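PDB 3WIW: glycosyl hydrolase family 88 from Pedobacter heparinus, which acts as an unsaturated glucuronyl hydrolase with specificity for heparin, probably removing the terminal unsaturated uronic acid from fragments left by polysaccharide lyases. Local coordinates for residues F210-Y214 and H270-I274; G80-Y84 and A377-Y381; Y84-L88 and L382-K386. Residues are numbered along the deposited sequence.

Contact 1 of 3, residues F210-Y214 and H270-I274; sequences FRKDY and HAEHI
The ring of Y214 lies in an offset stack over the imidazole of H273, centroids 4.3 Å apart and planes at 13°, and H273 CB sits 3.3 Å from the centroid of the Y214 ring, a CH-pi contact over its face; both residues have chi1 m. A type I turn from R211 to Y214, closed by Y214 N to R211 O at 3.0 Å, leaves Y214 with left-handed backbone angles (73/6) and puts its CA 5.6 Å from that of I274. One helical turn before I274, H270 (chi1 t) points its edge at the face of F210 (chi1 m) in a T-shaped pair, centroids 4.4 Å apart and planes at 87°, with H270 NE2 3.4 Å from F210 CD1. Y214 CD1 lies 3.8 Å from H270 CE1, and I274 CD1 adds apolar packing at 3.5 Å from F210 CE2. The result is an aromatic cluster of F210, Y214, H270 and H273 that packs the loop after helix 192-208 against helix 265-279, on the outer layer of the (alpha/alpha)6 barrel.

Contact 2 of 3, residues G80-Y84 and A377-Y381; sequences GTLWY and ADYYY
Three residues, Y379, Y84 and T81, account for most of the surface buried where helices 77-89 and 375-392 run side by side. The short axes approach to 8.9 Å and cross at 28°, nearly parallel, and the register is set by T81 and Y379, whose CA atoms are 4.8 Å apart. Such closeness depends on small groups. G80 presents bare backbone to the edge of the Y379 ring, its C atom 3.7 Å from Y379 CD1; a CB at this position would fall 2.5 Å from Y379 CE1, a clash. T81 (chi1 m) lays OG1 3.3 Å from Y379 CA while that hydroxyl is hydrogen-bonded to F77 O within its helix, and T81 CG2 is 4.2 Å from D378 CB. With chi1 t, the CA-to-CB bond of Y379 points sideways, and the ring end nears the neighbouring helix. One turn beyond G80, Y84 (chi1 m, chi2 -18°) places CE2 over one face of the Y379 ring, the rings meeting obliquely, centroids 4.8 Å apart and planes at 32°, with Y84 CE2 3.5 Å from Y379 CE1. The phenol oxygens, Y84 OH and Y379 OH, come within 3.1 Å; Y84 OH is hydrogen-bonded to E383 and Y379 OH to N127 of helix 117-132. Aromatic packing joins the helices, while each buried hydroxyl among these three residues has a hydrogen-bond partner, so polar groups are tolerated within the barrel.

Contact 3 of 3, residues Y84-L88 and L382-K386; sequences YGYEL and LEALK
Y84 OH donates a short hydrogen bond to E383 OE1 (2.5 Å), and K386 NZ donates to E87 OE1 at 2.8 Å in a salt bridge. Both acids have further partners: E383 OE2 is hydrogen-bonded to Y253 and S314, and E87 OE2 forms a salt bridge with R130, so E87 lies between two cationic side chains. K386 extends with chi1 and chi2 t before turning at chi3 (p), which carries NZ past the Y84 ring, 3.6 Å from its CE1. E383, extended with chi1 and chi2 both t, reaches the end of the same tyrosine. Beneath these links the helices pack through L88 and L382, aided by the aliphatic parts of Y84 and K386: L88 CD1 meets L382 CD2 at 4.1 Å, L88 CD2 lies 4.0 Å from K386 CB, and Y84 CB rests 4.0 Å from L382 CB. G85 N is 4.1 Å from L382 CD1. Axes 9.7 Å apart cross at 24°, and the register repeats after one turn, Y84 with L382 and L88 with K386 each having CA atoms 6.3 Å apart. Two nearly parallel neighbours, with leucines facing helix 30-49, form the seam between first and last inner helices of an (alpha/alpha)6 barrel.

How the contacts relate
Contacts 2 and 3 are successive turns of one helix pair, 77-89 with 375-392. Their centres are 7 Å apart, they share Y84, and T81 CG2 packs 3.6 Å from L382 CD1. Nearly 300 residues separate the partners, so this seam brings the first and last inner helices together and closes the inner ring. In sequence, both segments of contact 1 fall between the N-terminal and C-terminal arms of contacts 2 and 3. It lies 27 Å from contact 2 and 29 Å from contact 3, centre to centre, and across the chain's centre from contact 2. The example illustrates how sequence-distant helices close a barrel, while contact 1 packs a loop on its periphery.

Contact 1 of 3, residues F210-Y214 and H270-I274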
loop_
_atom_site.group_PDB
_atom_site.type_symbol
_atom_site.label_atom_id
_atom_site.label_comp_id
_atom_site.label_asym_id
_atom_site.label_seq_id
_atom_site.Cartn_x
_atom_site.Cartn_y
_atom_site.Cartn_z
ATOM N N PHE A 210 0.168 18.607 -1.985
ATOM C CA PHE A 210 0.911 18.635 -3.247
ATOM C C PHE A 210 1.539 19.961 -3.548
ATOM O O PHE A 210 0.911 21.003 -3.380
ATOM C CB PHE A 210 0.042 18.152 -4.421
ATOM C CG PHE A 210 -0.297 16.703 -4.304
ATOM C CD1 PHE A 210 -1.367 16.272 -3.488
ATOM C CD2 PHE A 210 0.508 15.752 -4.919
ATOM C CE1 PHE A 210 -1.632 14.916 -3.327
ATOM C CE2 PHE A 210 0.243 14.409 -4.757
ATOM C CZ PHE A 210 -0.810 13.981 -3.966
ATOM N N ARG A 211 2.802 19.897 -3.962
ATOM C CA ARG A 211 3.548 21.063 -4.423
ATOM C C ARG A 211 3.185 21.353 -5.874
ATOM O O ARG A 211 2.507 20.556 -6.521
ATOM C CB ARG A 211 5.051 20.801 -4.300
ATOM C CG ARG A 211 5.453 20.405 -2.895
ATOM C CD ARG A 211 6.977 20.374 -2.720
ATOM N NE ARG A 211 7.367 19.799 -1.424
ATOM C CZ ARG A 211 7.546 18.495 -1.195
ATOM N NH1 ARG A 211 7.880 18.081 0.010
ATOM N NH2 ARG A 211 7.419 17.616 -2.173
ATOM N N LYS A 212 3.638 22.487 -6.414
ATOM C CA LYS A 212 3.276 22.849 -7.784
ATOM C C LYS A 212 3.762 21.838 -8.826
ATOM O O LYS A 212 3.139 21.677 -9.879
ATOM C CB LYS A 212 3.753 24.266 -8.129
ATOM C CG LYS A 212 3.039 25.356 -7.340
ATOM C CD LYS A 212 3.149 26.730 -7.994
ATOM C CE LYS A 212 4.573 27.245 -8.046
ATOM N NZ LYS A 212 5.238 27.180 -6.711
ATOM N N ASP A 213 4.854 21.137 -8.534
ATOM C CA ASP A 213 5.350 20.134 -9.478
ATOM C C ASP A 213 4.687 18.755 -9.342
ATOM O O ASP A 213 5.101 17.798 -10.014
ATOM C CB ASP A 213 6.877 20.007 -9.398
ATOM C CG ASP A 213 7.374 19.445 -8.066
ATOM O OD1 ASP A 213 6.555 19.203 -7.149
ATOM O OD2 ASP A 213 8.614 19.240 -7.943
ATOM N N TYR A 214 3.658 18.678 -8.497
ATOM C CA TYR A 214 2.914 17.440 -8.202
ATOM C C TYR A 214 3.667 16.442 -7.335
ATOM O O TYR A 214 3.169 15.341 -7.090
ATOM C CB TYR A 214 2.356 16.757 -9.456
ATOM C CG TYR A 214 1.380 17.611 -10.215
ATOM C CD1 TYR A 214 0.057 17.722 -9.803
ATOM C CD2 TYR A 214 1.784 18.302 -11.354
ATOM C CE1 TYR A 214 -0.853 18.517 -10.513
ATOM C CE2 TYR A 214 0.903 19.102 -12.057
ATOM C CZ TYR A 214 -0.422 19.205 -11.645
ATOM O OH TYR A 214 -1.290 19.995 -12.378
ATOM N N HIS A 270 -5.561 14.129 -11.545
ATOM C CA HIS A 270 -4.480 14.282 -10.573
ATOM C C HIS A 270 -3.536 13.080 -10.619
ATOM O O HIS A 270 -2.304 13.244 -10.610
ATOM C CB HIS A 270 -5.042 14.512 -9.183
ATOM C CG HIS A 270 -4.058 15.096 -8.225
ATOM N ND1 HIS A 270 -3.498 16.347 -8.402
ATOM C CD2 HIS A 270 -3.543 14.609 -7.075
ATOM C CE1 HIS A 270 -2.683 16.603 -7.396
ATOM N NE2 HIS A 270 -2.678 15.555 -6.586
ATOM N N ALA A 271 -4.095 11.881 -10.729
ATOM C CA ALA A 271 -3.287 10.679 -10.864
ATOM C C ALA A 271 -2.339 10.743 -12.067
ATOM O O ALA A 271 -1.166 10.348 -11.963
ATOM C CB ALA A 271 -4.148 9.428 -10.918
ATOM N N GLU A 272 -2.831 11.243 -13.197
ATOM C CA GLU A 272 -1.976 11.335 -14.369
ATOM C C GLU A 272 -0.859 12.354 -14.178
ATOM O O GLU A 272 0.255 12.129 -14.651
ATOM C CB GLU A 272 -2.786 11.624 -15.640
ATOM C CG GLU A 272 -3.672 10.454 -16.047
ATOM C CD GLU A 272 -4.032 10.501 -17.519
ATOM O OE1 GLU A 272 -5.157 10.949 -17.822
ATOM O OE2 GLU A 272 -3.181 10.106 -18.367
ATOM N N HIS A 273 -1.148 13.461 -13.494
ATOM C CA HIS A 273 -0.094 14.449 -13.198
ATOM C C HIS A 273 0.980 13.848 -12.291
ATOM O O HIS A 273 2.183 14.018 -12.536
ATOM C CB HIS A 273 -0.654 15.729 -12.558
ATOM C CG HIS A 273 -1.488 16.563 -13.479
ATOM N ND1 HIS A 273 -1.048 16.969 -14.721
ATOM C CD2 HIS A 273 -2.727 17.097 -13.327
ATOM C CE1 HIS A 273 -1.983 17.698 -15.301
ATOM N NE2 HIS A 273 -3.013 17.788 -14.476
ATOM N N ILE A 274 0.555 13.126 -11.260
ATOM C CA ILE A 274 1.493 12.441 -10.386
ATOM C C ILE A 274 2.313 11.411 -11.173
ATOM O O ILE A 274 3.540 11.357 -11.052
ATOM C CB ILE A 274 0.770 11.764 -9.205
ATOM C CG1 ILE A 274 0.122 12.811 -8.289
ATOM C CG2 ILE A 274 1.766 10.899 -8.403
ATOM C CD1 ILE A 274 -0.850 12.173 -7.284
#

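Contact 2 of 3, residues G80-Y84 and A377-Y381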
loop_
_atom_site.group_PDB
_atom_site.type_symbol
_atom_site.label_atom_id
_atom_site.label_comp_id
_atom_site.label_asym_id
_atom_site.label_seq_id
_atom_site.Cartn_x
_atom_site.Cartn_y
_atom_site.Cartn_z
ATOM N N GLY A 80 -3.322 -10.543 3.910
ATOM C CA GLY A 80 -3.712 -10.054 2.601
ATOM C C GLY A 80 -2.926 -10.699 1.478
ATOM O O GLY A 80 -3.480 -11.057 0.432
ATOM N N THR A 81 -1.625 -10.856 1.689
ATOM C CA THR A 81 -0.744 -11.477 0.696
ATOM C C THR A 81 -1.130 -12.938 0.476
ATOM O O THR A 81 -1.112 -13.437 -0.665
ATOM C CB THR A 81 0.728 -11.323 1.106
ATOM O OG1 THR A 81 0.960 -9.936 1.378
ATOM C CG2 THR A 81 1.661 -11.774 -0.013
ATOM N N LEU A 82 -1.523 -13.617 1.555
ATOM C CA LEU A 82 -2.031 -14.978 1.439
ATOM C C LEU A 82 -3.304 -15.029 0.583
ATOM O O LEU A 82 -3.441 -15.908 -0.276
ATOM C CB LEU A 82 -2.285 -15.582 2.830
ATOM C CG LEU A 82 -1.049 -15.943 3.673
ATOM C CD1 LEU A 82 -1.476 -16.296 5.090
ATOM C CD2 LEU A 82 -0.262 -17.094 3.022
ATOM N N TRP A 83 -4.229 -14.082 0.784
ATOM C CA TRP A 83 -5.418 -14.027 -0.073
ATOM C C TRP A 83 -5.026 -13.844 -1.532
ATOM O O TRP A 83 -5.540 -14.530 -2.423
ATOM C CB TRP A 83 -6.393 -12.916 0.353
ATOM C CG TRP A 83 -7.101 -13.233 1.639
ATOM C CD1 TRP A 83 -6.946 -12.594 2.837
ATOM C CD2 TRP A 83 -8.019 -14.316 1.871
ATOM N NE1 TRP A 83 -7.749 -13.184 3.789
ATOM C CE2 TRP A 83 -8.401 -14.255 3.227
ATOM C CE3 TRP A 83 -8.550 -15.328 1.061
ATOM C CZ2 TRP A 83 -9.299 -15.168 3.797
ATOM C CZ3 TRP A 83 -9.424 -16.238 1.624
ATOM C CH2 TRP A 83 -9.810 -16.138 2.979
ATOM N N TYR A 84 -4.106 -12.921 -1.794
ATOM C CA TYR A 84 -3.645 -12.730 -3.165
ATOM C C TYR A 84 -2.947 -13.973 -3.756
ATOM O O TYR A 84 -3.165 -14.322 -4.916
ATOM C CB TYR A 84 -2.733 -11.516 -3.253
ATOM C CG TYR A 84 -3.416 -10.159 -3.170
ATOM C CD1 TYR A 84 -4.799 -10.001 -3.392
ATOM C CD2 TYR A 84 -2.671 -9.028 -2.858
ATOM C CE1 TYR A 84 -5.391 -8.742 -3.328
ATOM C CE2 TYR A 84 -3.255 -7.780 -2.780
ATOM C CZ TYR A 84 -4.603 -7.628 -3.035
ATOM O OH TYR A 84 -5.172 -6.372 -2.977
ATOM N N ALA A 377 5.623 -4.629 0.808
ATOM C CA ALA A 377 6.189 -4.761 -0.546
ATOM C C ALA A 377 5.635 -6.021 -1.195
ATOM O O ALA A 377 5.219 -6.003 -2.357
ATOM C CB ALA A 377 7.684 -4.803 -0.511
ATOM N N ASP A 378 5.574 -7.113 -0.437
ATOM C CA ASP A 378 5.073 -8.366 -0.993
ATOM C C ASP A 378 3.583 -8.260 -1.352
ATOM O O ASP A 378 3.168 -8.774 -2.407
ATOM C CB ASP A 378 5.260 -9.531 -0.017
ATOM C CG ASP A 378 6.713 -9.884 0.247
ATOM O OD1 ASP A 378 7.628 -9.324 -0.391
ATOM O OD2 ASP A 378 6.949 -10.785 1.079
ATOM N N TYR A 379 2.789 -7.600 -0.501
ATOM C CA TYR A 379 1.371 -7.463 -0.720
ATOM C C TYR A 379 1.110 -6.713 -2.022
ATOM O O TYR A 379 0.367 -7.199 -2.898
ATOM C CB TYR A 379 0.792 -6.712 0.468
ATOM C CG TYR A 379 -0.676 -6.401 0.321
ATOM C CD1 TYR A 379 -1.668 -7.332 0.693
ATOM C CD2 TYR A 379 -1.101 -5.151 -0.178
ATOM C CE1 TYR A 379 -3.024 -7.019 0.582
ATOM C CE2 TYR A 379 -2.461 -4.840 -0.299
ATOM C CZ TYR A 379 -3.409 -5.779 0.089
ATOM O OH TYR A 379 -4.746 -5.510 0.011
ATOM N N TYR A 380 1.735 -5.544 -2.188
ATOM C CA TYR A 380 1.486 -4.751 -3.396
ATOM C C TYR A 380 2.111 -5.373 -4.640
ATOM O O TYR A 380 1.580 -5.219 -5.736
ATOM C CB TYR A 380 1.844 -3.257 -3.217
ATOM C CG TYR A 380 0.890 -2.607 -2.237
ATOM C CD1 TYR A 380 -0.453 -2.364 -2.574
ATOM C CD2 TYR A 380 1.306 -2.321 -0.937
ATOM C CE1 TYR A 380 -1.355 -1.812 -1.657
ATOM C CE2 TYR A 380 0.420 -1.773 -0.007
ATOM C CZ TYR A 380 -0.915 -1.528 -0.374
ATOM O OH TYR A 380 -1.768 -1.032 0.562
ATOM N N TYR A 381 3.197 -6.126 -4.472
ATOM C CA TYR A 381 3.753 -6.866 -5.587
ATOM C C TYR A 381 2.797 -7.941 -6.096
ATOM O O TYR A 381 2.529 -8.022 -7.298
ATOM C CB TYR A 381 5.085 -7.485 -5.171
ATOM C CG TYR A 381 5.701 -8.420 -6.181
ATOM C CD1 TYR A 381 6.175 -7.947 -7.405
ATOM C CD2 TYR A 381 5.838 -9.766 -5.898
ATOM C CE1 TYR A 381 6.791 -8.817 -8.338
ATOM C CE2 TYR A 381 6.444 -10.642 -6.802
ATOM C CZ TYR A 381 6.913 -10.159 -8.019
ATOM O OH TYR A 381 7.503 -11.032 -8.905
#

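Contact 3 of 3, residues Y84-L88 and L382-K386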
loop_
_atom_site.group_PDB
_atom_site.type_symbol
_atom_site.label_atom_id
_atom_site.label_comp_id
_atom_site.label_asym_id
_atom_site.label_seq_id
_atom_site.Cartn_x
_atom_site.Cartn_y
_atom_site.Cartn_z
ATOM N N TYR A 84 -4.106 -12.921 -1.794
ATOM C CA TYR A 84 -3.645 -12.730 -3.165
ATOM C C TYR A 84 -2.947 -13.973 -3.756
ATOM O O TYR A 84 -3.165 -14.322 -4.916
ATOM C CB TYR A 84 -2.733 -11.516 -3.253
ATOM C CG TYR A 84 -3.416 -10.159 -3.170
ATOM C CD1 TYR A 84 -4.799 -10.001 -3.392
ATOM C CD2 TYR A 84 -2.671 -9.028 -2.858
ATOM C CE1 TYR A 84 -5.391 -8.742 -3.328
ATOM C CE2 TYR A 84 -3.255 -7.780 -2.780
ATOM C CZ TYR A 84 -4.603 -7.628 -3.035
ATOM O OH TYR A 84 -5.172 -6.372 -2.977
ATOM N N GLY A 85 -2.131 -14.657 -2.957
ATOM C CA GLY A 85 -1.497 -15.889 -3.379
ATOM C C GLY A 85 -2.542 -16.932 -3.745
ATOM O O GLY A 85 -2.398 -17.634 -4.740
ATOM N N TYR A 86 -3.622 -17.006 -2.963
ATOM C CA TYR A 86 -4.730 -17.899 -3.275
ATOM C C TYR A 86 -5.403 -17.517 -4.594
ATOM O O TYR A 86 -5.687 -18.380 -5.425
ATOM C CB TYR A 86 -5.755 -17.889 -2.137
ATOM C CG TYR A 86 -7.050 -18.583 -2.486
ATOM C CD1 TYR A 86 -7.064 -19.912 -2.888
ATOM C CD2 TYR A 86 -8.261 -17.914 -2.400
ATOM C CE1 TYR A 86 -8.250 -20.560 -3.211
ATOM C CE2 TYR A 86 -9.437 -18.551 -2.708
ATOM C CZ TYR A 86 -9.436 -19.869 -3.117
ATOM O OH TYR A 86 -10.633 -20.480 -3.422
ATOM N N GLU A 87 -5.645 -16.226 -4.798
ATOM C CA GLU A 87 -6.292 -15.788 -6.035
ATOM C C GLU A 87 -5.446 -16.078 -7.273
ATOM O O GLU A 87 -5.970 -16.478 -8.315
ATOM C CB GLU A 87 -6.641 -14.304 -5.974
ATOM C CG GLU A 87 -7.710 -13.991 -4.966
ATOM C CD GLU A 87 -8.144 -12.557 -5.072
ATOM O OE1 GLU A 87 -7.429 -11.688 -4.541
ATOM O OE2 GLU A 87 -9.186 -12.289 -5.714
ATOM N N LEU A 88 -4.131 -15.903 -7.167
ATOM C CA LEU A 88 -3.246 -16.154 -8.289
ATOM C C LEU A 88 -3.207 -17.635 -8.621
ATOM O O LEU A 88 -3.251 -18.022 -9.790
ATOM C CB LEU A 88 -1.831 -15.654 -7.971
ATOM C CG LEU A 88 -1.633 -14.136 -7.955
ATOM C CD1 LEU A 88 -0.349 -13.738 -7.257
ATOM C CD2 LEU A 88 -1.655 -13.567 -9.370
ATOM N N LEU A 382 2.232 -8.748 -5.196
ATOM C CA LEU A 382 1.270 -9.743 -5.670
ATOM C C LEU A 382 0.008 -9.072 -6.218
ATOM O O LEU A 382 -0.584 -9.567 -7.193
ATOM C CB LEU A 382 0.925 -10.792 -4.606
ATOM C CG LEU A 382 2.083 -11.699 -4.182
ATOM C CD1 LEU A 382 1.524 -12.889 -3.435
ATOM C CD2 LEU A 382 2.924 -12.169 -5.375
ATOM N N GLU A 383 -0.408 -7.948 -5.642
ATOM C CA GLU A 383 -1.561 -7.229 -6.188
ATOM C C GLU A 383 -1.274 -6.819 -7.627
ATOM O O GLU A 383 -2.112 -6.994 -8.523
ATOM C CB GLU A 383 -1.853 -6.010 -5.343
ATOM C CG GLU A 383 -3.157 -5.335 -5.713
ATOM C CD GLU A 383 -3.363 -4.132 -4.849
ATOM O OE1 GLU A 383 -4.032 -4.271 -3.811
ATOM O OE2 GLU A 383 -2.823 -3.046 -5.168
ATOM N N ALA A 384 -0.057 -6.323 -7.866
ATOM C CA ALA A 384 0.343 -5.927 -9.212
ATOM C C ALA A 384 0.386 -7.123 -10.182
ATOM O O ALA A 384 -0.066 -7.024 -11.334
ATOM C CB ALA A 384 1.693 -5.196 -9.167
ATOM N N LEU A 385 0.910 -8.259 -9.720
ATOM C CA LEU A 385 0.912 -9.463 -10.547
ATOM C C LEU A 385 -0.517 -9.874 -10.921
ATOM O O LEU A 385 -0.783 -10.254 -12.058
ATOM C CB LEU A 385 1.592 -10.639 -9.850
ATOM C CG LEU A 385 3.082 -10.508 -9.540
ATOM C CD1 LEU A 385 3.666 -11.849 -9.155
ATOM C CD2 LEU A 385 3.864 -9.938 -10.708
ATOM N N LYS A 386 -1.437 -9.815 -9.970
ATOM C CA LYS A 386 -2.823 -10.162 -10.248
ATOM C C LYS A 386 -3.429 -9.180 -11.271
ATOM O O LYS A 386 -4.097 -9.603 -12.214
ATOM C CB LYS A 386 -3.630 -10.172 -8.950
ATOM C CG LYS A 386 -5.011 -10.759 -9.103
ATOM C CD LYS A 386 -5.761 -10.871 -7.768
ATOM C CE LYS A 386 -5.982 -9.504 -7.137
ATOM N NZ LYS A 386 -7.227 -9.494 -6.298
#